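Local coordinates for amidohydrolase (Brucella melitensis biovar Abortus, PDB 4F0L), which is a metal-dependent amidohydrolase-family enzyme that binds an iron ion and may act as a deaminase, at residues B[367-372]-B[410-415]. Sequence-based numbering, arbitrary orientation.
Sequences ALFDGA and VVLDGW
Phe369 brings CE1 to the edge of the Trp415 indole, near its plane, 3.6 Å from Trp415 CZ3 and 3.9 Å from Trp415 CH2. This is the tight part of the contact. The pair is oblique: the phenyl and the six-membered ring of Trp415 are inclined at 54°, with centroids 5.8 Å apart. Both side chains reach across with CG anti to the backbone N (chi1 -177° for Phe369, -179° for Trp415), which spans the gap between segments 367-372 and 410-415, whose nearest CA atoms, of Phe369 and Leu412, are 7.9 Å apart. Both helices lie in the amidohydrolase-family region, of the TIM-barrel class, away from the iron site; helix 408-417 lies between strands 395-399 and 422-428, neighbours in one mixed sheet. Side-chain contacts between the segments are apolar, but Asp413 bonds to Gly365 N at the start of helix 364-379 and to Ser363 OG. Leu412 makes the looser half, its CD2 coming no nearer than 4.4 Å to Phe369 CG, while the same methyl lies in the indole plane at the edge of Trp415. Looseness here does not mean solvent: all three residues are buried, with Leu20 of strand 19-21 touching both Phe369 and Leu412. Partly exposed Asp370 forms a salt bridge with Arg366; at the start of 410-415, partly exposed Val410 packs on Leu76 of the second subunit.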
ATOM      1  N   ALA B 367      15.358   2.043   9.614  1.00 16.24           N
ATOM      2  CA  ALA B 367      15.920   3.291   9.106  1.00 16.87           C
ATOM      3  C   ALA B 367      14.827   4.276   8.739  1.00 16.64           C
ATOM      4  O   ALA B 367      14.904   5.450   9.064  1.00 17.21           O
ATOM      5  CB  ALA B 367      16.817   3.026   7.895  1.00 17.18           C
ATOM      6  N   LEU B 368      13.783   3.797   8.078  1.00 16.58           N
ATOM      7  CA  LEU B 368      12.732   4.681   7.631  1.00 16.01           C
ATOM      8  C   LEU B 368      11.922   5.207   8.807  1.00 15.48           C
ATOM      9  O   LEU B 368      11.589   6.393   8.851  1.00 16.01           O
ATOM     10  CB  LEU B 368      11.827   3.955   6.647  1.00 16.56           C
ATOM     11  CG  LEU B 368      12.457   3.815   5.260  1.00 17.57           C
ATOM     12  CD1 LEU B 368      11.458   3.124   4.368  1.00 18.46           C
ATOM     13  CD2 LEU B 368      12.888   5.160   4.663  1.00 18.79           C
ATOM     14  N   PHE B 369      11.615   4.331   9.744  1.00 14.20           N
ATOM     15  CA  PHE B 369      10.820   4.713  10.882  1.00 13.85           C
ATOM     16  C   PHE B 369      11.581   5.706  11.742  1.00 13.92           C
ATOM     17  O   PHE B 369      11.030   6.754  12.071  1.00 13.98           O
ATOM     18  CB  PHE B 369      10.403   3.531  11.743  1.00 13.47           C
ATOM     19  CG  PHE B 369       9.518   3.928  12.876  1.00 13.15           C
ATOM     20  CD1 PHE B 369       8.166   4.114  12.681  1.00 12.76           C
ATOM     21  CD2 PHE B 369      10.055   4.190  14.144  1.00 13.56           C
ATOM     22  CE1 PHE B 369       7.334   4.502  13.738  1.00 12.68           C
ATOM     23  CE2 PHE B 369       9.236   4.594  15.180  1.00 13.54           C
ATOM     24  CZ  PHE B 369       7.874   4.741  14.979  1.00 13.31           C
ATOM     25  N   ASP B 370      12.840   5.420  12.069  1.00 14.29           N
ATOM     26  CA  ASP B 370      13.622   6.338  12.881  1.00 14.87           C
ATOM     27  C   ASP B 370      13.737   7.675  12.168  1.00 14.85           C
ATOM     28  O   ASP B 370      13.621   8.732  12.774  1.00 15.27           O
ATOM     29  CB  ASP B 370      15.052   5.825  13.118  1.00 16.09           C
ATOM     30  CG  ASP B 370      15.158   4.801  14.216  1.00 16.48           C
ATOM     31  OD1 ASP B 370      14.242   4.644  15.073  1.00 16.81           O
ATOM     32  OD2 ASP B 370      16.226   4.181  14.262  1.00 17.46           O
ATOM     33  N   GLY B 371      14.064   7.624  10.891  1.00 14.91           N
ATOM     34  CA  GLY B 371      14.292   8.851  10.111  1.00 15.13           C
ATOM     35  C   GLY B 371      13.059   9.740  10.080  1.00 14.49           C
ATOM     36  O   GLY B 371      13.144  10.958  10.290  1.00 15.01           O
ATOM     37  N   ALA B 372      11.897   9.124   9.857  1.00 13.47           N
ATOM     38  CA  ALA B 372      10.677   9.888   9.682  1.00 12.95           C
ATOM     39  C   ALA B 372      10.203  10.504  10.983  1.00 12.83           C
ATOM     40  O   ALA B 372       9.657  11.636  10.979  1.00 12.36           O
ATOM     41  CB  ALA B 372       9.583   9.034   9.040  1.00 12.01           C
ATOM     42  N   VAL B 410      12.687  -6.567  13.460  1.00 19.44           N
ATOM     43  CA  VAL B 410      11.818  -7.520  12.809  1.00 18.97           C
ATOM     44  C   VAL B 410      10.366  -7.100  12.994  1.00 17.43           C
ATOM     45  O   VAL B 410       9.537  -7.233  12.071  1.00 16.48           O
ATOM     46  CB  VAL B 410      12.083  -8.956  13.342  1.00 20.07           C
ATOM     47  CG1 VAL B 410      11.031  -9.941  12.836  1.00 20.55           C
ATOM     48  CG2 VAL B 410      13.487  -9.399  12.945  1.00 21.32           C
ATOM     49  N   VAL B 411      10.048  -6.535  14.163  1.00 16.63           N
ATOM     50  CA  VAL B 411       8.689  -6.023  14.380  1.00 15.67           C
ATOM     51  C   VAL B 411       8.365  -4.886  13.384  1.00 14.71           C
ATOM     52  O   VAL B 411       7.252  -4.850  12.807  1.00 14.19           O
ATOM     53  CB  VAL B 411       8.443  -5.534  15.825  1.00 16.12           C
ATOM     54  CG1 VAL B 411       7.090  -4.823  15.893  1.00 15.32           C
ATOM     55  CG2 VAL B 411       8.542  -6.680  16.829  1.00 16.46           C
ATOM     56  N   LEU B 412       9.312  -3.959  13.194  1.00 14.45           N
ATOM     57  CA  LEU B 412       9.089  -2.820  12.293  1.00 13.96           C
ATOM     58  C   LEU B 412       8.910  -3.310  10.856  1.00 14.15           C
ATOM     59  O   LEU B 412       8.033  -2.816  10.130  1.00 13.77           O
ATOM     60  CB  LEU B 412      10.230  -1.814  12.356  1.00 13.73           C
ATOM     61  CG  LEU B 412      10.389  -1.060  13.676  1.00 13.82           C
ATOM     62  CD1 LEU B 412      11.651  -0.175  13.685  1.00 13.68           C
ATOM     63  CD2 LEU B 412       9.124  -0.260  14.009  1.00 13.70           C
ATOM     64  N   ASP B 413       9.754  -4.247  10.437  1.00 14.75           N
ATOM     65  CA  ASP B 413       9.667  -4.755   9.068  1.00 15.11           C
ATOM     66  C   ASP B 413       8.355  -5.510   8.842  1.00 14.71           C
ATOM     67  O   ASP B 413       7.755  -5.418   7.768  1.00 14.65           O
ATOM     68  CB  ASP B 413      10.900  -5.584   8.730  1.00 15.86           C
ATOM     69  CG  ASP B 413      12.155  -4.731   8.599  1.00 16.58           C
ATOM     70  OD1 ASP B 413      12.050  -3.562   8.227  1.00 16.80           O
ATOM     71  OD2 ASP B 413      13.249  -5.232   8.836  1.00 17.52           O
ATOM     72  N   GLY B 414       7.854  -6.173   9.874  1.00 14.88           N
ATOM     73  CA  GLY B 414       6.597  -6.920   9.776  1.00 14.49           C
ATOM     74  C   GLY B 414       5.429  -5.988   9.666  1.00 13.92           C
ATOM     75  O   GLY B 414       4.500  -6.173   8.869  1.00 14.01           O
ATOM     76  N   TRP B 415       5.508  -4.925  10.427  1.00 14.09           N
ATOM     77  CA  TRP B 415       4.519  -3.886  10.425  1.00 13.81           C
ATOM     78  C   TRP B 415       4.465  -3.196   9.109  1.00 13.68           C
ATOM     79  O   TRP B 415       3.396  -3.034   8.531  1.00 14.22           O
ATOM     80  CB  TRP B 415       4.883  -2.867  11.498  1.00 14.29           C
ATOM     81  CG  TRP B 415       3.950  -1.709  11.666  1.00 14.11           C
ATOM     82  CD1 TRP B 415       2.588  -1.639  11.355  1.00 14.92           C
ATOM     83  CD2 TRP B 415       4.275  -0.423  12.248  1.00 14.44           C
ATOM     84  NE1 TRP B 415       2.084  -0.417  11.684  1.00 14.27           N
ATOM     85  CE2 TRP B 415       3.043   0.351  12.245  1.00 14.63           C
ATOM     86  CE3 TRP B 415       5.440   0.164  12.738  1.00 14.51           C
ATOM     87  CZ2 TRP B 415       2.996   1.654  12.730  1.00 14.26           C
ATOM     88  CZ3 TRP B 415       5.381   1.474  13.213  1.00 14.43           C
ATOM     89  CH2 TRP B 415       4.186   2.192  13.214  1.00 14.25           C
TER